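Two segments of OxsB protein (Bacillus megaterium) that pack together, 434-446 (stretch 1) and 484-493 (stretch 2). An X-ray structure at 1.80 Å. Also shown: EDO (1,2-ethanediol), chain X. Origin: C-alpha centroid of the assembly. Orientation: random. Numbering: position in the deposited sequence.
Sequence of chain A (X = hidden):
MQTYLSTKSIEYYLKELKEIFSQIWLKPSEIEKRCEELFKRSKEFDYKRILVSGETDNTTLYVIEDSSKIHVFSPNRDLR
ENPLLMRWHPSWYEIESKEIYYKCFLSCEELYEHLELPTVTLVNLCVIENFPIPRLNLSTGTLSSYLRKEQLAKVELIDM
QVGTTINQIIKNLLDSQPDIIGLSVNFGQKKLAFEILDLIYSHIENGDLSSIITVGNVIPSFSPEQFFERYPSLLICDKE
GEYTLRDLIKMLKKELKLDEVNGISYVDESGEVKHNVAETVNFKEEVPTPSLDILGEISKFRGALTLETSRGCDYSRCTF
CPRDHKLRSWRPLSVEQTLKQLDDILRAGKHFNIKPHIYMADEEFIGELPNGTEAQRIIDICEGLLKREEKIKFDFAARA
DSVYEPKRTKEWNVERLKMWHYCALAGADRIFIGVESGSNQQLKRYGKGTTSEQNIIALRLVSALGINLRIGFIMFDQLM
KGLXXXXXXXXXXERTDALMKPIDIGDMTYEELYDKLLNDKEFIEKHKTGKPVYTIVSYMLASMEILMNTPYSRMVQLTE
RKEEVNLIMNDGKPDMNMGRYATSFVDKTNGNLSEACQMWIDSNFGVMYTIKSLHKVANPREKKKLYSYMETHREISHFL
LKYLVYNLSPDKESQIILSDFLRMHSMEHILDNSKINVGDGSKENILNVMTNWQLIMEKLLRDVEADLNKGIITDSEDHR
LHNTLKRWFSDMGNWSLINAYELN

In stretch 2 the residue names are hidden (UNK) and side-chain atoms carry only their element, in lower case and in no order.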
# COMPACT_ATOMS: atom_id res chain seq x y z
N GLY A 434 -8.04 9.54 5.68
CA GLY A 434 -7.48 10.63 4.90
C GLY A 434 -8.13 11.97 5.17
O GLY A 434 -8.79 12.55 4.30
N VAL A 435 -7.96 12.48 6.40
CA VAL A 435 -8.49 13.80 6.77
C VAL A 435 -7.89 14.89 5.88
O VAL A 435 -8.62 15.68 5.26
CB VAL A 435 -8.20 14.07 8.26
CG1 VAL A 435 -8.44 15.52 8.62
CG2 VAL A 435 -9.05 13.15 9.15
N GLU A 436 -6.56 14.97 5.86
CA GLU A 436 -5.71 15.83 5.02
C GLU A 436 -5.73 17.31 5.42
O GLU A 436 -4.73 18.00 5.24
CB GLU A 436 -6.07 15.67 3.53
CG GLU A 436 -5.96 14.24 2.94
CD GLU A 436 -4.78 13.40 3.45
OE1 GLU A 436 -4.91 12.16 3.50
OE2 GLU A 436 -3.72 13.96 3.78
N SER A 437 -6.84 17.80 5.97
CA SER A 437 -6.87 19.22 6.31
C SER A 437 -7.90 19.48 7.40
O SER A 437 -8.87 18.73 7.54
CB SER A 437 -7.19 20.09 5.08
OG SER A 437 -7.29 21.46 5.45
N GLY A 438 -7.69 20.55 8.16
CA GLY A 438 -8.71 21.05 9.06
C GLY A 438 -9.25 22.41 8.68
O GLY A 438 -9.94 23.03 9.50
N SER A 439 -8.96 22.90 7.48
CA SER A 439 -9.40 24.21 7.01
C SER A 439 -10.39 24.02 5.87
O SER A 439 -10.08 23.33 4.89
CB SER A 439 -8.19 25.03 6.55
OG SER A 439 -8.57 25.98 5.55
N ASN A 440 -11.57 24.62 5.99
CA ASN A 440 -12.60 24.33 4.98
C ASN A 440 -12.16 24.78 3.59
O ASN A 440 -12.41 24.08 2.60
CB ASN A 440 -13.93 24.95 5.39
CG ASN A 440 -14.58 24.18 6.52
OD1 ASN A 440 -14.40 22.97 6.63
ND2 ASN A 440 -15.33 24.87 7.38
N GLN A 441 -11.50 25.94 3.49
CA GLN A 441 -10.96 26.38 2.20
C GLN A 441 -9.94 25.38 1.66
O GLN A 441 -9.98 25.01 0.48
CB GLN A 441 -10.30 27.75 2.34
CG GLN A 441 -11.27 28.89 2.57
CD GLN A 441 -10.55 30.21 2.78
OE1 GLN A 441 -9.32 30.28 2.78
NE2 GLN A 441 -11.33 31.27 2.97
N GLN A 442 -9.01 24.94 2.51
CA GLN A 442 -7.98 24.00 2.05
C GLN A 442 -8.59 22.66 1.67
O GLN A 442 -8.20 22.06 0.66
CB GLN A 442 -6.90 23.83 3.11
CG GLN A 442 -5.66 23.06 2.64
CD GLN A 442 -4.64 22.90 3.76
OE1 GLN A 442 -5.02 22.58 4.88
NE2 GLN A 442 -3.38 23.16 3.47
N LEU A 443 -9.57 22.18 2.45
CA LEU A 443 -10.26 20.95 2.08
C LEU A 443 -10.87 21.06 0.68
O LEU A 443 -10.87 20.09 -0.09
CB LEU A 443 -11.35 20.63 3.10
CG LEU A 443 -10.80 20.03 4.41
CD1 LEU A 443 -11.87 20.07 5.48
CD2 LEU A 443 -10.33 18.58 4.17
N LYS A 444 -11.38 22.24 0.33
CA LYS A 444 -11.95 22.40 -1.00
C LYS A 444 -10.85 22.42 -2.07
O LYS A 444 -11.03 21.85 -3.15
CB LYS A 444 -12.80 23.68 -1.04
CG LYS A 444 -13.64 23.81 -2.29
CD LYS A 444 -14.51 25.06 -2.20
CE LYS A 444 -14.66 25.74 -3.55
NZ LYS A 444 -15.12 27.15 -3.39
N ARG A 445 -9.72 23.09 -1.80
CA ARG A 445 -8.59 23.04 -2.73
C ARG A 445 -8.10 21.61 -2.91
O ARG A 445 -7.61 21.25 -3.98
CB ARG A 445 -7.42 23.90 -2.24
CG ARG A 445 -7.62 25.41 -2.30
CD ARG A 445 -6.27 26.09 -2.28
NE ARG A 445 -5.49 25.89 -1.05
CZ ARG A 445 -5.76 26.47 0.12
NH1 ARG A 445 -6.81 27.29 0.25
NH2 ARG A 445 -4.99 26.23 1.16
N TYR A 446 -8.21 20.81 -1.86
CA TYR A 446 -7.84 19.39 -1.89
C TYR A 446 -8.91 18.51 -2.53
O TYR A 446 -8.67 17.31 -2.72
CB TYR A 446 -7.54 18.91 -0.46
CG TYR A 446 -6.24 19.43 0.14
CD1 TYR A 446 -5.37 20.23 -0.59
CD2 TYR A 446 -5.88 19.09 1.44
CE1 TYR A 446 -4.18 20.69 -0.04
CE2 TYR A 446 -4.71 19.55 2.01
CZ TYR A 446 -3.85 20.33 1.26
OH TYR A 446 -2.68 20.76 1.84
N UNK A 484 -4.30 32.34 7.08
CA UNK A 484 -5.58 31.95 7.68
C UNK A 484 -5.75 30.43 7.72
O UNK A 484 -6.20 29.87 8.72
o UNK A 484 -7.85 34.64 6.59
c UNK A 484 -6.96 34.03 7.22
o UNK A 484 -6.25 34.56 8.10
c UNK A 484 -6.75 32.57 6.90
N UNK A 485 -5.43 29.75 6.61
CA UNK A 485 -5.62 28.29 6.58
C UNK A 485 -4.70 27.59 7.57
O UNK A 485 -5.08 26.55 8.13
o UNK A 485 -6.26 27.89 2.98
n UNK A 485 -7.46 28.86 4.60
c UNK A 485 -5.36 27.74 5.18
c UNK A 485 -6.41 28.16 4.16
N UNK A 486 -3.49 28.11 7.80
CA UNK A 486 -2.62 27.50 8.81
C UNK A 486 -3.20 27.67 10.20
O UNK A 486 -3.19 26.73 11.00
c UNK A 486 -0.43 27.95 7.42
c UNK A 486 -1.21 28.08 8.74
c UNK A 486 -0.27 26.48 6.96
c UNK A 486 0.92 28.64 7.53
N UNK A 487 -3.71 28.86 10.51
CA UNK A 487 -4.35 29.06 11.81
C UNK A 487 -5.54 28.13 11.98
O UNK A 487 -5.74 27.56 13.07
c UNK A 487 -3.63 31.49 11.95
n UNK A 487 -3.36 35.26 12.84
c UNK A 487 -4.10 32.92 12.30
c UNK A 487 -2.93 33.87 12.45
c UNK A 487 -4.79 30.52 11.97
N UNK A 488 -6.35 27.98 10.94
CA UNK A 488 -7.48 27.06 11.00
C UNK A 488 -7.01 25.63 11.21
O UNK A 488 -7.60 24.87 11.99
c UNK A 488 -9.33 28.81 8.06
c UNK A 488 -9.03 28.50 9.53
c UNK A 488 -8.31 27.16 9.72
o UNK A 488 -9.57 29.99 7.73
o UNK A 488 -9.31 27.88 7.23
N UNK A 489 -5.93 25.24 10.53
CA UNK A 489 -5.37 23.90 10.71
C UNK A 489 -4.90 23.68 12.14
O UNK A 489 -5.18 22.63 12.74
c UNK A 489 -4.22 23.69 9.73
n UNK A 489 -3.80 23.30 7.40
o UNK A 489 -5.86 22.94 8.19
c UNK A 489 -4.70 23.28 8.37
N UNK A 490 -4.13 24.63 12.67
CA UNK A 490 -3.61 24.50 14.02
C UNK A 490 -4.73 24.38 15.04
O UNK A 490 -4.66 23.55 15.96
c UNK A 490 -0.82 27.22 13.77
c UNK A 490 -2.71 25.69 14.34
c UNK A 490 -0.41 24.74 13.99
c UNK A 490 -1.41 25.83 13.55
N UNK A 491 -5.78 25.21 14.90
CA UNK A 491 -6.96 25.11 15.76
C UNK A 491 -7.57 23.71 15.69
O UNK A 491 -7.86 23.10 16.73
o UNK A 491 -6.65 27.72 16.55
c UNK A 491 -7.62 27.56 15.77
c UNK A 491 -8.00 26.15 15.35
o UNK A 491 -8.31 28.51 15.32
N UNK A 492 -7.81 23.22 14.48
CA UNK A 492 -8.33 21.86 14.29
C UNK A 492 -7.47 20.83 15.01
O UNK A 492 -7.98 19.97 15.74
c UNK A 492 -8.40 21.54 12.80
c UNK A 492 -9.41 17.45 11.86
c UNK A 492 -8.75 20.10 12.48
c UNK A 492 -10.08 19.69 12.37
c UNK A 492 -8.08 17.84 11.96
c UNK A 492 -10.41 18.38 12.06
c UNK A 492 -7.76 19.16 12.27
N UNK A 493 -6.15 20.88 14.79
CA UNK A 493 -5.23 19.90 15.34
C UNK A 493 -5.13 19.95 16.86
O UNK A 493 -4.77 18.95 17.48
c UNK A 493 -3.79 19.75 13.24
c UNK A 493 -3.77 18.22 13.04
c UNK A 493 -3.84 20.09 14.73
c UNK A 493 -2.56 20.36 12.66
C1 EDO X . -1.04 11.97 2.62
O1 EDO X . -1.53 12.76 3.72
C2 EDO X . -2.18 11.54 1.69
O2 EDO X . -3.11 10.68 2.37
O HOH W 1 -12.06 26.15 8.32
O HOH W 2 -11.55 27.88 5.71

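Stretch 2 is one helix, 484-493, and it packs against the turn and helix 440-445 of stretch 1.

Position 484 has two side-chain carbons, the second carrying two oxygens. Its CB is 5.4 Å from Gln441 OE1, too far for contact, and the carboxylate is farther still. It is Asp484.

Position 485 has two carbons, the second carrying one oxygen and one nitrogen. The nitrogen lies near the oxygen of Gln441, and the oxygen lies near the guanidinium of Arg445. An amide of this length is Asn485. Asn485 ND2 donates to Gln441 OE1 at 3.0 Å. Asn485 OD1 accepts from both Arg445 NH1 and Arg445 NH2, each at 2.8 Å, at the edge of the guanidinium.

Position 486 has four carbons, forked at the second. CB points away and no contact is made. It is Leu486.

Position 487 has four carbons in a row ending in nitrogen. The chain is extended and out of reach of stretch 1. It is Lys487.

Position 488 has three carbons, the third carrying two oxygens. One oxygen meets the hydroxyl of Ser439. The extra carbon relative to 484 makes it Glu488. Ser439 OG donates to Glu488 OE1 at 2.6 Å. Water 2 accepts from Gln441 N and donates to the same OE1.

Position 489 has two carbons, the second carrying one oxygen and one nitrogen. The oxygen faces the backbone of Gly438, and the nitrogen faces Gln442. It is Asn489. Gly438 N donates to Asn489 OD1 at 3.0 Å, and Asn489 ND2 donates to Gln442 OE1 at 2.9 Å.

Position 490, four carbons forked at the second, is out of reach. It is Leu490.

Position 491, two carbons with two oxygens on the second, makes no contact. It is Asp491.

Position 492 has one carbon and then a ring of six carbons, with no hydroxyl. One ring face covers Gly438. It is Phe492. Gly438 CA lies 3.5 Å from Phe492 CG, a CH-pi contact. Val435 CG1 approaches Phe492 CZ at 3.9 Å.

Position 493, four carbons forked at the second, makes no contact. It is Leu493.

The contact is mainly polar, with Phe492 as its apolar end. Asn485, Glu488, Asn489 and Phe492 recur at helical spacing, so they share a side. Gly438 lets the ring come close: an ideal CB there would lie 2.3 Å from Phe492 CG. Ser439 caps its own helix, its OG accepting from Gln442 N at 3.2 Å, while the same hydroxyl donates to Glu488. The helix axes cross at -105°. The backbones come nearest just before helix 440-445, with Gly438 CA 4.7 Å from Asn489 CA.

Stretch 2, residues 484-493: DNLKENLDFL
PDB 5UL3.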